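Local coordinates for uncharacterized protein (PDB 4FTD) that is of unknown function but joins an immunoglobulin-like domain to a six-bladed beta-propeller and may take part in carbohydrate metabolism, at residues Y137-S142 / V151-T156; T161-K166 / I175-L180; L411-Y416 / F432-Q437; Y203-S208 / D247-N252. All blocks are in the same frame, centred on the assembly; numbering follows the deposited sequence.

Contact 1: residues Y137-S142 / V151-T156; sequences YTRCAS and VSRPTT
Tyr137 is sandwiched between Arg153 and Thr155. The Arg153 guanidinium stacks flat on one ring face, the group centres 4.5 Å apart and the planes at 25°. From the opposite face Thr155 makes a CH-pi contact, its CB 4.1 Å from the centroid of the Tyr137 ring. A bend in the Arg153 chain (chi3 -76°) turns NE out of the extended line from CA to CD, and NE donates to water 1 at 2.8 Å.

Beneath the stack the backbones run antiparallel but are only partly bonded to each other. Arg153 N donates to Tyr137 O at 3.0 Å, and Val151 N to Cys140 O at 2.9 Å with an N-H...O angle of 163°. Between these two bonds water 3 takes the N-H of Arg139 (2.8 Å from its N) and donates to Val151 O. Water 2 donates to Arg153 O and pairs with Thr138 OG1, whose other partner is Asp132 O.

The two arginines bring like charges close, Arg139 NE lying 3.8 Å from Arg153 NH2. Water 4 accepts from NH2 of both, weakly from Arg139; Arg139 NE is bound to Asn136 O, and Tyr190 adds a cation-pi contact to Arg153. An alanine at Arg153 would probably leave one face of Tyr137 without its stack and waters 1 and 4 each short of a donor. Here the waters stand in where the hairpin of strands 138-143 and 147-152, the two inner strands of a propeller blade, opens at its end.

Contact 2: residues T161-K166 / I175-L180; sequences TPHLLK and IKPIML
Strands 163-166 and 178-179 pair antiparallel as the two outer strands of a four-stranded propeller blade, with His163 opposite Met179 and Leu164 opposite Ile178. The evidence is a short ladder. Leu164 and Ile178 form the hydrogen-bonded pair, each N donating to the other's O at 2.8 Å, and Leu180 N extends the run to Pro162 O at 3.1 Å. Past the ladder, toward the connection that carries helix 167-171, the chains diverge: water 6 takes the N-H of Lys166 and donates to Lys176 O.

On the face of Leu164 and Ile178 the packing is aliphatic, CB of Leu164 lying 4.2 Å from CB of Ile178, while Lys166 bends at chi3 and chi4 to bring NZ near Ile178 CD1. The other face centres on the His163 ring. Met179, present as selenomethionine, runs beside His163 pointing the same way and sets CE over one ring face, 4.2 Å from the centroid, as a CH-pi contact; Pro177 CB approaches obliquely, 3.7 Å from His163 CD2. The ring's rotation is fixed at both nitrogens, because NE2 bonds to Tyr130 OH while ND1 turns back to its own segment. Water 5 ties Thr161 OG1 to the carbonyls of Pro162 and Leu180. His163 ND1 donates to Thr161 O at 2.9 Å, the oxygen lying 14° out of the imidazole plane.

Contact 3: residues L411-Y416 / F432-Q437; sequences LAQTDY and FASRTQ
Leu411 O is gripped twice by Thr436. The backbone N of Thr436 donates to it at 2.8 Å, at a C=O...N angle of 173°, and OG1 of the same residue donates at 2.8 Å from well off that line, at 123°. Both donors reach one oxygen because chi1 of Thr436 (-55°) holds OG1 beside its own backbone N.

From this end the two strands continue as a regular antiparallel ladder. Gln413 N donates to Ser434 O at 2.8 Å and receives a bond from Ser434 N in return; Asp415 and Phe432 repeat the exchange. In the non-hydrogen-bonded pairs, CA-H...O contacts fill the intervals, as from Ala412 CA to Ser434 O at 3.1 Å. Above the strands, water 7 donates to Gln413 OE1 at 2.7 Å and also bonds Ser434 OG. A valine in place of Thr436 would remove the hydroxyl and would probably leave Leu411 O with one of its two bonds, easing its hold on the strand end.

This hairpin forms the inner half of the blade that closes the propeller. Asp415 OD2 bonds Ser142 OG, while OD1 is in a salt bridge with Lys343 of strand 342-347; Ala412, Thr414 and Ala433 also touch Cys356 of strand 350-357. Side-chain-to-backbone bonds, Gln413 NE2 to Arg139 O and Thr414 OG1 to Ala341 O, thus tie the hairpin to both neighbouring blades, and Asp415 reaches both as well.

Contact 4: residues Y203-S208 / D247-N252; sequences YLSSLS and DNASYN
This is packing between neighbouring propeller blades, in which Tyr203, Ser205 and Leu207 of one blade meet Tyr251 and Asp247 of the next. The short strand axes of 203-207 and 250-252 come no closer than 10.0 Å, at an angle of 143°, so side chains bridge the gap and no backbone ladder forms. Tyr251 does most of the bridging. Its OH forms a hydrogen bond with Ser205 OG at 2.9 Å, the serine oxygen lying at the edge of the phenol, near the ring plane. Chi1 of Ser205 (49°) puts OG between its backbone N and carbonyl carbon, where it meets that hydroxyl. Further along the ring, Tyr251 CE2 rests 3.7 Å from Tyr203 CB. The two aromatic rings are oblique to each other, centroids 5.9 Å apart and planes at 46°, and the Tyr203 hydroxyl ends on His279 O.

In the propeller, strand 201-207 is the second strand of its four-stranded blade, whereas 250-253 is the first and inner strand of the following one. Met194, on the inner strand 190-198, touches both Ser205 and Ala249.

A second touching point lies at the other end of the segments. The CD1 branch of Leu207 comes to 3.5 Å from Asp247 N and 3.6 Å from Asp247 OD1. That carboxylate has polar partners of its own: OD1 is in a salt bridge with Arg244, and OD2 accepts from Asn266 ND2.

In the fold
After the immunoglobulin-like region, the chain enters the propeller through strand 120-125. Contact 1 then closes the hairpin of strands 138-143 and 147-152; contact 2 closes the helix-bearing connection between the outer strands of the same blade. Contact 4 spans 38 residues and joins the next two blades. Contact 3 closes the hairpin of strands 412-420 and 426-435, in the blade whose outermost strand is 120-125, so the first and the last strands of the propeller share one blade. The four loops follow in series, none nested or crossing. Side chains link them: Leu204 of contact 4 touches Val151 of contact 1 and Pro162 of contact 2, while Leu411 of contact 3 packs against Asp247 and Asn248 of contact 4.

Contact 1: residues Y137-S142 / V151-T156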
loop_
_atom_site.group_PDB
_atom_site.type_symbol
_atom_site.label_atom_id
_atom_site.label_comp_id
_atom_site.label_asym_id
_atom_site.label_seq_id
_atom_site.Cartn_x
_atom_site.Cartn_y
_atom_site.Cartn_z
ATOM N N TYR A 137 20.109 4.821 16.742
ATOM C CA TYR A 137 20.173 3.509 17.431
ATOM C C TYR A 137 18.984 2.606 17.114
ATOM O O TYR A 137 18.976 1.463 17.491
ATOM C CB TYR A 137 20.389 3.688 18.950
ATOM C CG TYR A 137 21.842 3.959 19.219
ATOM C CD1 TYR A 137 22.385 5.197 18.915
ATOM C CD2 TYR A 137 22.690 2.972 19.696
ATOM C CE1 TYR A 137 23.730 5.466 19.128
ATOM C CE2 TYR A 137 24.046 3.220 19.902
ATOM C CZ TYR A 137 24.563 4.467 19.595
ATOM O OH TYR A 137 25.896 4.775 19.817
ATOM N N THR A 138 17.993 3.120 16.402
ATOM C CA THR A 138 16.887 2.294 15.893
ATOM C C THR A 138 16.786 2.590 14.410
ATOM O O THR A 138 16.543 3.723 14.024
ATOM C CB THR A 138 15.520 2.676 16.539
ATOM O OG1 THR A 138 15.559 2.472 17.943
ATOM C CG2 THR A 138 14.376 1.851 15.920
ATOM N N ARG A 139 16.987 1.572 13.590
ATOM C CA ARG A 139 17.018 1.713 12.110
ATOM C C ARG A 139 15.981 0.878 11.400
ATOM O O ARG A 139 15.904 0.846 10.169
ATOM C CB ARG A 139 18.406 1.349 11.606
ATOM C CG ARG A 139 19.456 2.250 12.189
ATOM C CD ARG A 139 20.835 2.011 11.602
ATOM N NE ARG A 139 21.779 2.879 12.333
ATOM C CZ ARG A 139 23.055 3.048 11.993
ATOM N NH1 ARG A 139 23.545 2.455 10.937
ATOM N NH2 ARG A 139 23.849 3.805 12.718
ATOM N N CYS A 140 15.115 0.234 12.169
ATOM C CA CYS A 140 14.128 -0.635 11.597
ATOM C C CYS A 140 12.901 -0.810 12.467
ATOM O O CYS A 140 13.013 -0.993 13.666
ATOM C CB CYS A 140 14.730 -2.004 11.409
ATOM S SG CYS A 140 13.789 -3.212 10.422
ATOM N N ALA A 141 11.756 -0.822 11.808
ATOM C CA ALA A 141 10.467 -1.149 12.382
ATOM C C ALA A 141 9.677 -1.934 11.338
ATOM O O ALA A 141 9.910 -1.806 10.138
ATOM C CB ALA A 141 9.716 0.147 12.842
ATOM N N SER A 142 8.777 -2.798 11.793
ATOM C CA SER A 142 7.962 -3.619 10.938
ATOM C C SER A 142 6.537 -3.716 11.554
ATOM O O SER A 142 6.347 -3.395 12.709
ATOM C CB SER A 142 8.612 -5.000 10.775
ATOM O OG SER A 142 7.857 -5.871 9.930
ATOM N N VAL A 151 13.078 -2.134 16.350
ATOM C CA VAL A 151 14.349 -2.846 16.568
ATOM C C VAL A 151 15.292 -1.815 17.185
ATOM O O VAL A 151 16.211 -1.317 16.561
ATOM C CB VAL A 151 14.928 -3.496 15.291
ATOM C CG1 VAL A 151 16.180 -4.312 15.644
ATOM C CG2 VAL A 151 13.858 -4.332 14.609
ATOM N N SER A 152 15.023 -1.496 18.441
ATOM C CA SER A 152 15.810 -0.506 19.135
ATOM C C SER A 152 17.035 -1.115 19.835
ATOM O O SER A 152 16.946 -2.136 20.469
ATOM C CB SER A 152 14.955 0.231 20.179
ATOM O OG SER A 152 14.312 -0.685 21.031
ATOM N N ARG A 153 18.190 -0.506 19.601
ATOM C CA ARG A 153 19.386 -0.830 20.350
ATOM C C ARG A 153 19.364 0.158 21.540
ATOM O O ARG A 153 18.994 1.312 21.384
ATOM C CB ARG A 153 20.638 -0.602 19.517
ATOM C CG ARG A 153 20.885 -1.697 18.479
ATOM C CD ARG A 153 22.239 -1.461 17.837
ATOM N NE ARG A 153 22.095 -0.356 16.897
ATOM C CZ ARG A 153 22.980 0.626 16.677
ATOM N NH1 ARG A 153 24.110 0.737 17.361
ATOM N NH2 ARG A 153 22.687 1.557 15.778
ATOM N N PRO A 154 19.739 -0.320 22.724
ATOM C CA PRO A 154 19.573 0.496 23.915
ATOM C C PRO A 154 20.513 1.709 23.969
ATOM O O PRO A 154 21.699 1.564 23.826
ATOM C CB PRO A 154 19.862 -0.460 25.056
ATOM C CG PRO A 154 20.572 -1.633 24.455
ATOM C CD PRO A 154 20.177 -1.689 23.021
ATOM N N THR A 155 19.978 2.877 24.260
ATOM C CA THR A 155 20.797 4.077 24.303
ATOM C C THR A 155 20.132 5.105 25.190
ATOM O O THR A 155 18.939 4.977 25.509
ATOM C CB THR A 155 21.099 4.604 22.851
ATOM O OG1 THR A 155 22.112 5.559 22.967
ATOM C CG2 THR A 155 19.915 5.261 22.171
ATOM N N THR A 156 20.907 6.092 25.644
ATOM C CA THR A 156 20.357 7.110 26.522
ATOM C C THR A 156 19.189 7.834 25.837
ATOM O O THR A 156 19.199 7.946 24.616
ATOM C CB THR A 156 21.424 8.101 26.981
ATOM O OG1 THR A 156 20.855 8.906 28.011
ATOM C CG2 THR A 156 21.932 9.001 25.771
HETATM O O HOH W 1 20.317 0.041 14.757
HETATM O O HOH W 2 17.174 3.019 20.151
HETATM O O HOH W 3 17.795 -1.011 14.433
HETATM O O HOH W 4 24.050 3.956 15.555
#

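Contact 2: residues T161-K166 / I175-L180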
loop_
_atom_site.group_PDB
_atom_site.type_symbol
_atom_site.label_atom_id
_atom_site.label_comp_id
_atom_site.label_asym_id
_atom_site.label_seq_id
_atom_site.Cartn_x
_atom_site.Cartn_y
_atom_site.Cartn_z
ATOM N N THR A 161 15.545 -2.207 24.543
ATOM C CA THR A 161 15.926 -3.330 23.644
ATOM C C THR A 161 14.715 -3.576 22.707
ATOM O O THR A 161 13.665 -2.945 22.830
ATOM C CB THR A 161 16.358 -4.534 24.486
ATOM O OG1 THR A 161 15.307 -4.837 25.382
ATOM C CG2 THR A 161 17.675 -4.255 25.316
ATOM N N PRO A 162 14.870 -4.453 21.692
ATOM C CA PRO A 162 13.801 -4.618 20.700
ATOM C C PRO A 162 12.455 -5.029 21.299
ATOM O O PRO A 162 12.399 -5.841 22.240
ATOM C CB PRO A 162 14.367 -5.697 19.763
ATOM C CG PRO A 162 15.870 -5.501 19.877
ATOM C CD PRO A 162 16.088 -5.170 21.338
ATOM N N HIS A 163 11.392 -4.418 20.793
ATOM C CA HIS A 163 10.118 -4.571 21.387
ATOM C C HIS A 163 8.976 -4.450 20.401
ATOM O O HIS A 163 9.148 -3.997 19.302
ATOM C CB HIS A 163 9.939 -3.544 22.516
ATOM C CG HIS A 163 10.102 -2.120 22.082
ATOM N ND1 HIS A 163 11.350 -1.559 21.867
ATOM C CD2 HIS A 163 9.185 -1.124 21.875
ATOM C CE1 HIS A 163 11.185 -0.268 21.564
ATOM N NE2 HIS A 163 9.884 0.014 21.527
ATOM N N LEU A 164 7.832 -4.944 20.842
ATOM C CA LEU A 164 6.567 -4.847 20.130
ATOM C C LEU A 164 5.665 -3.808 20.804
ATOM O O LEU A 164 5.771 -3.550 22.000
ATOM C CB LEU A 164 5.877 -6.209 20.099
ATOM C CG LEU A 164 6.635 -7.377 19.479
ATOM C CD1 LEU A 164 5.855 -8.671 19.689
ATOM C CD2 LEU A 164 6.906 -7.148 18.019
ATOM N N LEU A 165 4.803 -3.213 20.003
ATOM C CA LEU A 165 3.776 -2.296 20.435
ATOM C C LEU A 165 2.489 -2.867 19.835
ATOM O O LEU A 165 2.400 -3.111 18.648
ATOM C CB LEU A 165 4.087 -0.927 19.870
ATOM C CG LEU A 165 5.400 -0.209 20.245
ATOM C CD1 LEU A 165 5.634 0.997 19.352
ATOM C CD2 LEU A 165 5.352 0.248 21.710
ATOM N N LYS A 166 1.509 -3.122 20.661
ATOM C CA LYS A 166 0.243 -3.648 20.181
ATOM C C LYS A 166 -0.468 -2.509 19.413
ATOM O O LYS A 166 -0.599 -1.375 19.904
ATOM C CB LYS A 166 -0.576 -4.125 21.386
ATOM C CG LYS A 166 -1.270 -5.461 21.201
ATOM C CD LYS A 166 -2.308 -5.770 22.279
ATOM C CE LYS A 166 -1.826 -5.610 23.717
ATOM N NZ LYS A 166 -0.646 -6.452 24.058
ATOM N N ILE A 175 1.445 4.023 24.330
ATOM C CA ILE A 175 2.742 3.385 24.067
ATOM C C ILE A 175 3.063 2.476 25.264
ATOM O O ILE A 175 3.339 2.956 26.365
ATOM C CB ILE A 175 3.816 4.463 23.826
ATOM C CG1 ILE A 175 3.550 5.138 22.471
ATOM C CG2 ILE A 175 5.222 3.871 23.880
ATOM C CD1 ILE A 175 4.522 6.249 22.129
ATOM N N LYS A 176 2.938 1.168 25.041
ATOM C CA LYS A 176 3.184 0.113 26.025
ATOM C C LYS A 176 4.089 -0.986 25.420
ATOM O O LYS A 176 3.591 -1.984 24.916
ATOM C CB LYS A 176 1.853 -0.461 26.475
ATOM C CG LYS A 176 0.919 0.607 27.089
ATOM C CD LYS A 176 -0.491 0.101 27.408
ATOM C CE LYS A 176 -0.544 -0.729 28.675
ATOM N NZ LYS A 176 -1.951 -1.040 29.059
ATOM N N PRO A 177 5.422 -0.793 25.502
ATOM C CA PRO A 177 6.394 -1.729 24.954
ATOM C C PRO A 177 6.335 -3.111 25.534
ATOM O O PRO A 177 6.269 -3.295 26.739
ATOM C CB PRO A 177 7.747 -1.067 25.263
ATOM C CG PRO A 177 7.424 0.400 25.322
ATOM C CD PRO A 177 6.085 0.448 25.975
ATOM N N ILE A 178 6.327 -4.101 24.660
ATOM C CA ILE A 178 6.373 -5.482 25.058
ATOM C C ILE A 178 7.797 -5.857 24.655
ATOM O O ILE A 178 8.079 -6.030 23.457
ATOM C CB ILE A 178 5.316 -6.302 24.294
ATOM C CG1 ILE A 178 3.880 -5.788 24.568
ATOM C CG2 ILE A 178 5.430 -7.776 24.651
ATOM C CD1 ILE A 178 2.933 -6.043 23.387
HETATM N N MSE A 179 8.713 -5.947 25.607
HETATM C CA MSE A 179 10.104 -6.329 25.275
HETATM C C MSE A 179 10.281 -7.832 24.943
HETATM O O MSE A 179 9.806 -8.705 25.647
HETATM C CB MSE A 179 11.090 -5.947 26.402
HETATM C CG MSE A 179 11.883 -4.597 26.081
HETATM SE SE MSE A 179 10.582 -3.201 26.383
HETATM C CE MSE A 179 11.591 -1.590 25.725
ATOM N N LEU A 180 10.965 -8.109 23.845
ATOM C CA LEU A 180 11.357 -9.440 23.524
ATOM C C LEU A 180 12.397 -9.956 24.483
ATOM O O LEU A 180 13.254 -9.203 24.951
ATOM C CB LEU A 180 11.934 -9.434 22.109
ATOM C CG LEU A 180 10.941 -9.155 20.967
ATOM C CD1 LEU A 180 11.714 -8.986 19.646
ATOM C CD2 LEU A 180 9.872 -10.262 20.815
HETATM O O HOH W 5 14.120 -6.762 24.073
HETATM O O HOH W 6 1.444 -2.062 23.285
#

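Contact 3: residues L411-Y416 / F432-Q437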
loop_
_atom_site.group_PDB
_atom_site.type_symbol
_atom_site.label_atom_id
_atom_site.label_comp_id
_atom_site.label_asym_id
_atom_site.label_seq_id
_atom_site.Cartn_x
_atom_site.Cartn_y
_atom_site.Cartn_z
ATOM N N LEU A 411 17.663 4.255 6.735
ATOM C CA LEU A 411 16.996 2.984 6.517
ATOM C C LEU A 411 15.471 3.229 6.724
ATOM O O LEU A 411 15.046 3.975 7.673
ATOM C CB LEU A 411 17.533 1.855 7.426
ATOM C CG LEU A 411 18.922 1.256 7.057
ATOM C CD1 LEU A 411 18.935 0.660 5.644
ATOM C CD2 LEU A 411 20.032 2.273 7.264
ATOM N N ALA A 412 14.701 2.685 5.781
ATOM C CA ALA A 412 13.239 2.823 5.730
ATOM C C ALA A 412 12.608 1.484 5.425
ATOM O O ALA A 412 13.200 0.668 4.712
ATOM C CB ALA A 412 12.798 3.846 4.682
ATOM N N GLN A 413 11.440 1.243 6.019
ATOM C CA GLN A 413 10.698 0.012 5.866
ATOM C C GLN A 413 9.243 0.376 5.484
ATOM O O GLN A 413 8.738 1.479 5.747
ATOM C CB GLN A 413 10.654 -0.825 7.171
ATOM C CG GLN A 413 12.012 -1.306 7.666
ATOM C CD GLN A 413 12.855 -0.223 8.283
ATOM O OE1 GLN A 413 12.342 0.622 9.037
ATOM N NE2 GLN A 413 14.155 -0.244 8.005
ATOM N N THR A 414 8.619 -0.572 4.814
ATOM C CA THR A 414 7.190 -0.549 4.510
ATOM C C THR A 414 6.597 -1.891 4.907
ATOM O O THR A 414 7.285 -2.912 5.015
ATOM C CB THR A 414 6.885 -0.284 3.025
ATOM O OG1 THR A 414 7.476 -1.313 2.227
ATOM C CG2 THR A 414 7.367 1.094 2.609
ATOM N N ASP A 415 5.293 -1.887 5.108
ATOM C CA ASP A 415 4.539 -3.116 5.390
ATOM C C ASP A 415 3.068 -2.808 5.157
ATOM O O ASP A 415 2.686 -1.654 5.085
ATOM C CB ASP A 415 4.730 -3.593 6.844
ATOM C CG ASP A 415 5.917 -4.547 7.032
ATOM O OD1 ASP A 415 6.062 -5.550 6.254
ATOM O OD2 ASP A 415 6.684 -4.304 8.011
ATOM N N TYR A 416 2.250 -3.842 5.047
ATOM C CA TYR A 416 0.818 -3.615 4.914
ATOM C C TYR A 416 0.057 -4.775 5.459
ATOM O O TYR A 416 0.618 -5.856 5.610
ATOM C CB TYR A 416 0.451 -3.384 3.436
ATOM C CG TYR A 416 0.633 -4.597 2.564
ATOM C CD1 TYR A 416 1.863 -4.872 1.953
ATOM C CD2 TYR A 416 -0.435 -5.474 2.324
ATOM C CE1 TYR A 416 2.019 -5.997 1.155
ATOM C CE2 TYR A 416 -0.279 -6.596 1.528
ATOM C CZ TYR A 416 0.946 -6.836 0.950
ATOM O OH TYR A 416 1.083 -7.916 0.184
ATOM N N PHE A 432 1.842 0.870 6.214
ATOM C CA PHE A 432 2.828 1.275 7.210
ATOM C C PHE A 432 4.107 1.640 6.512
ATOM O O PHE A 432 4.523 0.951 5.563
ATOM C CB PHE A 432 3.078 0.112 8.135
ATOM C CG PHE A 432 4.267 0.261 9.083
ATOM C CD1 PHE A 432 5.533 -0.209 8.719
ATOM C CD2 PHE A 432 4.065 0.726 10.413
ATOM C CE1 PHE A 432 6.604 -0.142 9.609
ATOM C CE2 PHE A 432 5.115 0.760 11.311
ATOM C CZ PHE A 432 6.390 0.336 10.898
ATOM N N ALA A 433 4.741 2.681 7.012
ATOM C CA ALA A 433 6.112 3.070 6.660
ATOM C C ALA A 433 6.820 3.545 7.937
ATOM O O ALA A 433 6.195 4.114 8.859
ATOM C CB ALA A 433 6.153 4.173 5.603
ATOM N N SER A 434 8.116 3.281 7.994
ATOM C CA SER A 434 8.999 3.731 9.059
ATOM C C SER A 434 10.288 4.206 8.431
ATOM O O SER A 434 10.801 3.553 7.538
ATOM C CB SER A 434 9.370 2.572 9.992
ATOM O OG SER A 434 10.096 3.090 11.125
ATOM N N ARG A 435 10.859 5.266 8.970
ATOM C CA ARG A 435 12.098 5.804 8.481
ATOM C C ARG A 435 12.958 6.301 9.629
ATOM O O ARG A 435 12.488 7.023 10.539
ATOM C CB ARG A 435 11.816 6.861 7.450
ATOM C CG ARG A 435 13.059 7.385 6.755
ATOM C CD ARG A 435 13.538 8.682 7.371
ATOM N NE ARG A 435 14.665 9.255 6.670
ATOM C CZ ARG A 435 15.292 10.367 7.035
ATOM N NH1 ARG A 435 14.917 11.019 8.124
ATOM N NH2 ARG A 435 16.301 10.834 6.300
ATOM N N THR A 436 14.230 5.913 9.591
ATOM C CA THR A 436 15.206 6.248 10.650
ATOM C C THR A 436 15.331 7.746 10.912
ATOM O O THR A 436 15.551 8.511 9.977
ATOM C CB THR A 436 16.584 5.666 10.338
ATOM O OG1 THR A 436 16.432 4.256 10.142
ATOM C CG2 THR A 436 17.598 5.965 11.457
ATOM N N GLN A 437 15.147 8.125 12.167
ATOM C CA GLN A 437 15.184 9.535 12.635
ATOM C C GLN A 437 13.967 10.381 12.183
ATOM O O GLN A 437 13.985 11.614 12.312
ATOM C CB GLN A 437 16.541 10.239 12.343
ATOM C CG GLN A 437 17.699 9.599 13.096
ATOM C CD GLN A 437 19.072 10.176 12.744
ATOM O OE1 GLN A 437 19.994 9.459 12.333
ATOM N NE2 GLN A 437 19.195 11.463 12.861
HETATM O O HOH W 7 12.935 2.935 10.317
#

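Contact 4: residues Y203-S208 / D247-N252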
loop_
_atom_site.group_PDB
_atom_site.type_symbol
_atom_site.label_atom_id
_atom_site.label_comp_id
_atom_site.label_asym_id
_atom_site.label_seq_id
_atom_site.Cartn_x
_atom_site.Cartn_y
_atom_site.Cartn_z
ATOM N N TYR A 203 11.703 -11.920 13.456
ATOM C CA TYR A 203 13.045 -12.180 13.001
ATOM C C TYR A 203 13.896 -10.960 13.267
ATOM O O TYR A 203 13.461 -9.861 12.958
ATOM C CB TYR A 203 13.058 -12.381 11.502
ATOM C CG TYR A 203 12.364 -13.642 11.027
ATOM C CD1 TYR A 203 10.962 -13.682 10.880
ATOM C CD2 TYR A 203 13.080 -14.777 10.763
ATOM C CE1 TYR A 203 10.322 -14.866 10.472
ATOM C CE2 TYR A 203 12.456 -15.922 10.326
ATOM C CZ TYR A 203 11.081 -15.954 10.176
ATOM O OH TYR A 203 10.441 -17.117 9.818
ATOM N N LEU A 204 15.107 -11.152 13.784
ATOM C CA LEU A 204 16.093 -10.089 13.862
ATOM C C LEU A 204 17.416 -10.579 13.284
ATOM O O LEU A 204 17.740 -11.737 13.381
ATOM C CB LEU A 204 16.319 -9.623 15.300
ATOM C CG LEU A 204 15.207 -8.989 16.156
ATOM C CD1 LEU A 204 15.787 -8.540 17.471
ATOM C CD2 LEU A 204 14.543 -7.830 15.450
ATOM N N SER A 205 18.229 -9.645 12.769
ATOM C CA SER A 205 19.545 -9.963 12.295
ATOM C C SER A 205 20.574 -8.988 12.876
ATOM O O SER A 205 20.265 -7.799 13.049
ATOM C CB SER A 205 19.584 -9.956 10.778
ATOM O OG SER A 205 18.990 -8.771 10.201
ATOM N N SER A 206 21.787 -9.487 13.110
ATOM C CA SER A 206 22.879 -8.667 13.595
ATOM C C SER A 206 23.453 -7.816 12.448
ATOM O O SER A 206 23.025 -7.966 11.277
ATOM C CB SER A 206 23.975 -9.556 14.223
ATOM O OG SER A 206 24.731 -10.279 13.282
ATOM N N LEU A 207 24.379 -6.945 12.800
ATOM C CA LEU A 207 25.211 -6.196 11.875
ATOM C C LEU A 207 26.609 -6.825 11.991
ATOM O O LEU A 207 27.201 -6.824 13.076
ATOM C CB LEU A 207 25.272 -4.679 12.149
ATOM C CG LEU A 207 26.248 -4.001 11.141
ATOM C CD1 LEU A 207 25.422 -3.607 9.982
ATOM C CD2 LEU A 207 26.911 -2.779 11.726
ATOM N N SER A 208 27.083 -7.414 10.876
ATOM C CA SER A 208 28.399 -7.997 10.784
ATOM C C SER A 208 29.336 -6.957 10.172
ATOM O O SER A 208 29.226 -6.663 8.979
ATOM C CB SER A 208 28.381 -9.252 9.856
ATOM O OG SER A 208 29.696 -9.750 9.596
ATOM N N ASP A 247 23.292 -3.957 7.238
ATOM C CA ASP A 247 22.769 -2.602 7.251
ATOM C C ASP A 247 21.319 -2.519 6.768
ATOM O O ASP A 247 20.617 -1.650 7.181
ATOM C CB ASP A 247 23.594 -1.694 6.328
ATOM C CG ASP A 247 24.910 -1.285 6.973
ATOM O OD1 ASP A 247 24.834 -0.592 8.020
ATOM O OD2 ASP A 247 25.982 -1.609 6.435
ATOM N N ASN A 248 20.969 -3.409 5.840
ATOM C CA ASN A 248 19.659 -3.513 5.205
ATOM C C ASN A 248 19.284 -4.991 5.222
ATOM O O ASN A 248 20.135 -5.830 5.435
ATOM C CB ASN A 248 19.637 -2.942 3.773
ATOM C CG ASN A 248 20.610 -3.625 2.838
ATOM O OD1 ASN A 248 20.387 -4.790 2.446
ATOM N ND2 ASN A 248 21.694 -2.910 2.448
ATOM N N ALA A 249 17.998 -5.274 5.120
ATOM C CA ALA A 249 17.511 -6.626 4.993
ATOM C C ALA A 249 16.173 -6.620 4.295
ATOM O O ALA A 249 15.342 -5.737 4.535
ATOM C CB ALA A 249 17.403 -7.294 6.331
ATOM N N SER A 250 15.994 -7.564 3.382
ATOM C CA SER A 250 14.649 -7.787 2.771
ATOM C C SER A 250 14.220 -9.229 3.026
ATOM O O SER A 250 14.721 -10.163 2.417
ATOM C CB SER A 250 14.648 -7.436 1.309
ATOM O OG SER A 250 15.293 -6.215 1.050
ATOM N N TYR A 251 13.399 -9.397 4.063
ATOM C CA TYR A 251 12.878 -10.687 4.440
ATOM C C TYR A 251 11.672 -11.004 3.552
ATOM O O TYR A 251 10.681 -10.288 3.592
ATOM C CB TYR A 251 12.468 -10.654 5.905
ATOM C CG TYR A 251 13.589 -10.496 6.906
ATOM C CD1 TYR A 251 14.138 -9.211 7.246
ATOM C CD2 TYR A 251 14.052 -11.625 7.617
ATOM C CE1 TYR A 251 15.169 -9.132 8.214
ATOM C CE2 TYR A 251 15.064 -11.532 8.573
ATOM C CZ TYR A 251 15.604 -10.319 8.901
ATOM O OH TYR A 251 16.606 -10.313 9.885
ATOM N N ASN A 252 11.790 -12.057 2.750
ATOM C CA ASN A 252 10.733 -12.541 1.857
ATOM C C ASN A 252 10.366 -13.977 2.291
ATOM O O ASN A 252 10.986 -14.910 1.884
ATOM C CB ASN A 252 11.248 -12.549 0.415
ATOM C CG ASN A 252 11.504 -11.159 -0.109
ATOM O OD1 ASN A 252 10.568 -10.485 -0.544
ATOM N ND2 ASN A 252 12.736 -10.700 -0.002
#